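PDB 5VU3: competence damage-inducible protein A from Enterobacter cloacae subsp. cloacae, which is of unknown function but belongs to the CinA (competence-damaged protein) family, whose relatives include nicotinamide mononucleotide deamidases. Local coordinates for residues L73-T79 with E93-I98; A124-F130 with S141-F145. All coordinates share one frame. Residues are numbered along the deposited sequence.

Both contacts belong to one alpha/beta domain, yet they use different elements: interaction 1 joins the link between two helices to a third helix, and interaction 2 pairs the two strands of an edge hairpin. Their centres lie about 19 Å apart and their nearest atoms about 7 Å, so they do not touch. Each is partly buried. In interaction 1 the polar bonds come mostly from side chains, with the carboxylate of E93 doing most of the work, and three apolar pairs lie on the inner side. Interaction 2 is held by five backbone hydrogen bonds, with aromatic and aliphatic side chains on one face and R142 and L144 on the more exposed other.

Interaction 1 (L73-T79 with E93-I98)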
loop_
_atom_site.group_PDB
_atom_site.type_symbol
_atom_site.label_atom_id
_atom_site.label_comp_id
_atom_site.label_asym_id
_atom_site.label_seq_id
_atom_site.Cartn_x
_atom_site.Cartn_y
_atom_site.Cartn_z
ATOM N N LEU A 73 13.797 -5.478 -2.743
ATOM C CA LEU A 73 13.894 -6.195 -1.484
ATOM C C LEU A 73 15.049 -7.184 -1.444
ATOM O O LEU A 73 15.185 -7.912 -0.457
ATOM C CB LEU A 73 12.580 -6.924 -1.196
ATOM C CG LEU A 73 11.371 -6.047 -0.853
ATOM C CD1 LEU A 73 10.103 -6.882 -0.711
ATOM C CD2 LEU A 73 11.626 -5.237 0.415
ATOM N N GLY A 74 15.876 -7.238 -2.482
ATOM C CA GLY A 74 17.050 -8.095 -2.442
ATOM C C GLY A 74 16.739 -9.564 -2.288
ATOM O O GLY A 74 17.569 -10.317 -1.764
ATOM N N VAL A 75 15.556 -9.997 -2.719
ATOM C CA VAL A 75 15.245 -11.419 -2.733
ATOM C C VAL A 75 16.175 -12.118 -3.714
ATOM O O VAL A 75 16.373 -11.655 -4.846
ATOM C CB VAL A 75 13.769 -11.643 -3.090
ATOM C CG1 VAL A 75 13.493 -13.125 -3.356
ATOM C CG2 VAL A 75 12.861 -11.100 -1.974
ATOM N N SER A 76 16.765 -13.227 -3.276
ATOM C CA SER A 76 17.736 -13.940 -4.092
ATOM C C SER A 76 17.063 -14.585 -5.300
ATOM O O SER A 76 16.030 -15.248 -5.150
ATOM C CB SER A 76 18.439 -15.004 -3.257
ATOM O OG SER A 76 19.093 -15.935 -4.094
ATOM N N PRO A 77 17.616 -14.429 -6.505
ATOM C CA PRO A 77 17.044 -15.134 -7.664
ATOM C C PRO A 77 17.046 -16.646 -7.509
ATOM O O PRO A 77 16.138 -17.315 -8.020
ATOM C CB PRO A 77 17.943 -14.682 -8.828
ATOM C CG PRO A 77 18.599 -13.420 -8.352
ATOM C CD PRO A 77 18.768 -13.588 -6.871
ATOM N N GLU A 78 18.043 -17.211 -6.820
ATOM C CA GLU A 78 18.049 -18.653 -6.604
ATOM C C GLU A 78 16.977 -19.076 -5.606
ATOM O O GLU A 78 16.455 -20.192 -5.699
ATOM C CB GLU A 78 19.427 -19.116 -6.139
ATOM C CG GLU A 78 19.581 -20.633 -6.091
ATOM C CD GLU A 78 19.323 -21.307 -7.438
ATOM O OE1 GLU A 78 19.634 -20.705 -8.490
ATOM O OE2 GLU A 78 18.810 -22.447 -7.441
ATOM N N THR A 79 16.635 -18.212 -4.648
ATOM C CA THR A 79 15.474 -18.487 -3.808
ATOM C C THR A 79 14.213 -18.588 -4.655
ATOM O O THR A 79 13.429 -19.537 -4.515
ATOM C CB THR A 79 15.317 -17.411 -2.731
ATOM O OG1 THR A 79 16.390 -17.520 -1.788
ATOM C CG2 THR A 79 13.991 -17.568 -1.993
ATOM N N GLU A 93 12.803 -13.565 3.305
ATOM C CA GLU A 93 13.725 -12.561 2.784
ATOM C C GLU A 93 13.021 -11.226 2.595
ATOM O O GLU A 93 13.610 -10.166 2.839
ATOM C CB GLU A 93 14.346 -13.046 1.467
ATOM C CG GLU A 93 15.186 -14.321 1.596
ATOM C CD GLU A 93 15.703 -14.855 0.260
ATOM O OE1 GLU A 93 15.462 -14.225 -0.792
ATOM O OE2 GLU A 93 16.356 -15.920 0.264
ATOM N N MET A 94 11.758 -11.258 2.154
ATOM C CA MET A 94 10.991 -10.024 2.005
ATOM C C MET A 94 10.836 -9.314 3.340
ATOM O O MET A 94 11.000 -8.089 3.425
ATOM C CB MET A 94 9.609 -10.328 1.424
ATOM C CG MET A 94 9.588 -10.726 -0.043
ATOM S SD MET A 94 7.902 -11.187 -0.528
ATOM C CE MET A 94 7.011 -9.628 -0.380
ATOM N N ALA A 95 10.509 -10.067 4.396
ATOM C CA ALA A 95 10.267 -9.453 5.697
ATOM C C ALA A 95 11.547 -8.867 6.281
ATOM O O ALA A 95 11.524 -7.789 6.880
ATOM C CB ALA A 95 9.656 -10.475 6.653
ATOM N N ALA A 96 12.672 -9.569 6.123
ATOM C CA ALA A 96 13.936 -9.064 6.642
ATOM C C ALA A 96 14.336 -7.773 5.940
ATOM O O ALA A 96 14.796 -6.819 6.580
ATOM C CB ALA A 96 15.031 -10.124 6.483
ATOM N N SER A 97 14.168 -7.725 4.622
ATOM C CA SER A 97 14.595 -6.558 3.861
ATOM C C SER A 97 13.717 -5.342 4.159
ATOM O O SER A 97 14.231 -4.241 4.390
ATOM C CB SER A 97 14.580 -6.883 2.371
ATOM O OG SER A 97 14.727 -5.708 1.596
ATOM N N ILE A 98 12.390 -5.511 4.157
ATOM C CA ILE A 98 11.532 -4.341 4.377
ATOM C C ILE A 98 11.709 -3.809 5.794
ATOM O O ILE A 98 11.636 -2.596 6.022
ATOM C CB ILE A 98 10.056 -4.658 4.064
ATOM C CG1 ILE A 98 9.218 -3.370 4.029
ATOM C CG2 ILE A 98 9.463 -5.643 5.075
ATOM C CD1 ILE A 98 9.654 -2.367 2.971
#
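The carboxylate of E93, on helix 88-101, accepts two hydrogen bonds from the start of helix 77-83 and the link before it. S76 N donates to E93 OE1 at 3.0 Å and T79 OG1 to E93 OE2 at 2.6 Å, so one extended glutamate clasps the first turn of helix 77-83. S76 is the N-cap of that helix, and its OG accepts weakly from E78 N (3.2 Å) and T79 N (3.4 Å); its backbone NH thus goes to E93 while its hydroxyl caps the helix. At the other end, S97 OG lies 3.0 Å from L73 O, a weak hydrogen bond at best. G74 has positive phi (61°), which favours glycine, and turns the chain out of helix 66-73.

Apolar contacts lie beside these bonds, on the side toward the sheet. L73 reaches both M94 (CD1 to CG, 3.9 Å) and I98 (CD2 to CB, 4.0 Å), and V75 CG2 meets M94 CG at 3.8 Å. L73 and E93 are the residues most covered.

The contact packs one helical layer together beside the sheet: L73 also touches I101, V75 and M94 meet K69 of helix 66-73, and M94 and I98 continue inward onto strands 32-37 and 106-112.

Interaction 2 (A124-F130 with S141-F145); sequences AAGTVCF and SRVLF
This is the open end of an antiparallel beta hairpin, strands 127-134 and 137-144, at one edge of the mixed sheet. Residues 127-130 and 141-144 are extended; their axes approach to 4.7 Å, N-to-C directions 157° apart. V128–V143 and F130–S141 are hydrogen-bonded pairs: V128 N–V143 O 2.7 Å, V143 N–V128 O 2.8 Å, F130 N–S141 O 2.9 Å, S141 N–F130 O 3.0 Å. T127–L144 and C129–R142 are non-hydrogen-bonded, CA–CA 4.4 Å each. F145 N–G126 O (2.8 Å) extends the pairing into a type II turn, A124 to T127, closed by T127 N (3.2 Å) and T127 OG1 (2.7 Å) to A124 O. A125 has phi/psi -54/142° and G126 94/-6°, where a CB would jam against the preceding carbonyl oxygen and clash with F145 O, so glycine is required.

F130 shares one face with V128, S141 and V143; it meets F145 edge to edge (both chi1 m; chi2 84° and -82°), F130 CZ–F145 CE2 3.7 Å. On the face of T127, C129 and L144, R142 (t, t, m, chi4 -92°) lies over C129, R142 CZ–C129 SG 4.0 Å.

Helix 149-167 covers the F130 face, Y159 OH bonding S141 OG, while strand 106-112 flanks 127-134 on its far side.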
loop_
_atom_site.group_PDB
_atom_site.type_symbol
_atom_site.label_atom_id
_atom_site.label_comp_id
_atom_site.label_asym_id
_atom_site.label_seq_id
_atom_site.Cartn_x
_atom_site.Cartn_y
_atom_site.Cartn_z
ATOM N N ALA A 124 -2.083 -24.087 -6.105
ATOM C CA ALA A 124 -3.488 -23.704 -6.153
ATOM C C ALA A 124 -3.684 -22.223 -5.862
ATOM O O ALA A 124 -3.054 -21.657 -4.962
ATOM C CB ALA A 124 -4.297 -24.526 -5.149
ATOM N N ALA A 125 -4.584 -21.599 -6.622
ATOM C CA ALA A 125 -5.054 -20.268 -6.268
ATOM C C ALA A 125 -5.565 -20.281 -4.833
ATOM O O ALA A 125 -6.158 -21.263 -4.382
ATOM C CB ALA A 125 -6.163 -19.823 -7.228
ATOM N N GLY A 126 -5.303 -19.200 -4.104
ATOM C CA GLY A 126 -5.645 -19.130 -2.699
ATOM C C GLY A 126 -4.528 -19.533 -1.758
ATOM O O GLY A 126 -4.698 -19.422 -0.540
ATOM N N THR A 127 -3.403 -20.013 -2.281
ATOM C CA THR A 127 -2.249 -20.357 -1.455
ATOM C C THR A 127 -1.466 -19.093 -1.143
ATOM O O THR A 127 -1.019 -18.398 -2.063
ATOM C CB THR A 127 -1.342 -21.352 -2.174
ATOM O OG1 THR A 127 -2.096 -22.502 -2.578
ATOM C CG2 THR A 127 -0.205 -21.773 -1.252
ATOM N N VAL A 128 -1.270 -18.801 0.141
ATOM C CA VAL A 128 -0.581 -17.582 0.559
ATOM C C VAL A 128 0.429 -17.922 1.649
ATOM O O VAL A 128 0.096 -18.627 2.607
ATOM C CB VAL A 128 -1.576 -16.517 1.066
ATOM C CG1 VAL A 128 -0.863 -15.217 1.342
ATOM C CG2 VAL A 128 -2.715 -16.303 0.054
ATOM N N CYS A 129 1.653 -17.405 1.519
ATOM C CA CYS A 129 2.657 -17.526 2.571
ATOM C C CYS A 129 2.836 -16.213 3.327
ATOM O O CYS A 129 2.677 -15.120 2.776
ATOM C CB CYS A 129 4.009 -17.988 2.018
ATOM S SG CYS A 129 3.979 -19.621 1.255
ATOM N N PHE A 130 3.181 -16.339 4.605
ATOM C CA PHE A 130 3.295 -15.214 5.520
ATOM C C PHE A 130 4.627 -15.278 6.246
ATOM O O PHE A 130 5.097 -16.364 6.587
ATOM C CB PHE A 130 2.160 -15.229 6.562
ATOM C CG PHE A 130 0.787 -15.148 5.962
ATOM C CD1 PHE A 130 0.152 -16.282 5.496
ATOM C CD2 PHE A 130 0.132 -13.929 5.870
ATOM C CE1 PHE A 130 -1.118 -16.204 4.936
ATOM C CE2 PHE A 130 -1.128 -13.844 5.312
ATOM C CZ PHE A 130 -1.757 -14.979 4.853
ATOM N N SER A 141 4.337 -19.033 7.748
ATOM C CA SER A 141 3.279 -20.020 7.592
ATOM C C SER A 141 2.845 -20.073 6.136
ATOM O O SER A 141 3.105 -19.159 5.349
ATOM C CB SER A 141 2.077 -19.705 8.487
ATOM O OG SER A 141 1.499 -18.482 8.102
ATOM N N ARG A 142 2.166 -21.163 5.797
ATOM C CA ARG A 142 1.642 -21.403 4.460
ATOM C C ARG A 142 0.172 -21.759 4.610
ATOM O O ARG A 142 -0.160 -22.704 5.330
ATOM C CB ARG A 142 2.410 -22.536 3.766
ATOM C CG ARG A 142 1.824 -22.958 2.433
ATOM C CD ARG A 142 2.590 -24.145 1.859
ATOM N NE ARG A 142 3.850 -23.725 1.259
ATOM C CZ ARG A 142 3.994 -23.399 -0.022
ATOM N NH1 ARG A 142 2.952 -23.454 -0.843
ATOM N NH2 ARG A 142 5.183 -23.022 -0.482
ATOM N N VAL A 143 -0.706 -20.996 3.958
ATOM C CA VAL A 143 -2.146 -21.120 4.162
ATOM C C VAL A 143 -2.847 -21.244 2.818
ATOM O O VAL A 143 -2.454 -20.604 1.837
ATOM C CB VAL A 143 -2.717 -19.923 4.950
ATOM C CG1 VAL A 143 -4.210 -20.112 5.213
ATOM C CG2 VAL A 143 -1.966 -19.720 6.259
ATOM N N LEU A 144 -3.886 -22.076 2.773
ATOM C CA LEU A 144 -4.793 -22.136 1.637
ATOM C C LEU A 144 -6.119 -21.516 2.051
ATOM O O LEU A 144 -6.779 -22.026 2.962
ATOM C CB LEU A 144 -5.004 -23.572 1.168
ATOM C CG LEU A 144 -6.072 -23.702 0.085
ATOM C CD1 LEU A 144 -5.547 -23.122 -1.220
ATOM C CD2 LEU A 144 -6.488 -25.154 -0.108
ATOM N N PHE A 145 -6.503 -20.431 1.381
ATOM C CA PHE A 145 -7.776 -19.753 1.612
ATOM C C PHE A 145 -8.784 -20.118 0.524
ATOM O O PHE A 145 -8.428 -20.228 -0.655
ATOM C CB PHE A 145 -7.593 -18.236 1.624
ATOM C CG PHE A 145 -6.716 -17.728 2.731
ATOM C CD1 PHE A 145 -7.232 -17.534 4.007
ATOM C CD2 PHE A 145 -5.376 -17.427 2.491
ATOM C CE1 PHE A 145 -6.430 -17.058 5.030
ATOM C CE2 PHE A 145 -4.567 -16.949 3.505
ATOM C CZ PHE A 145 -5.094 -16.765 4.780
#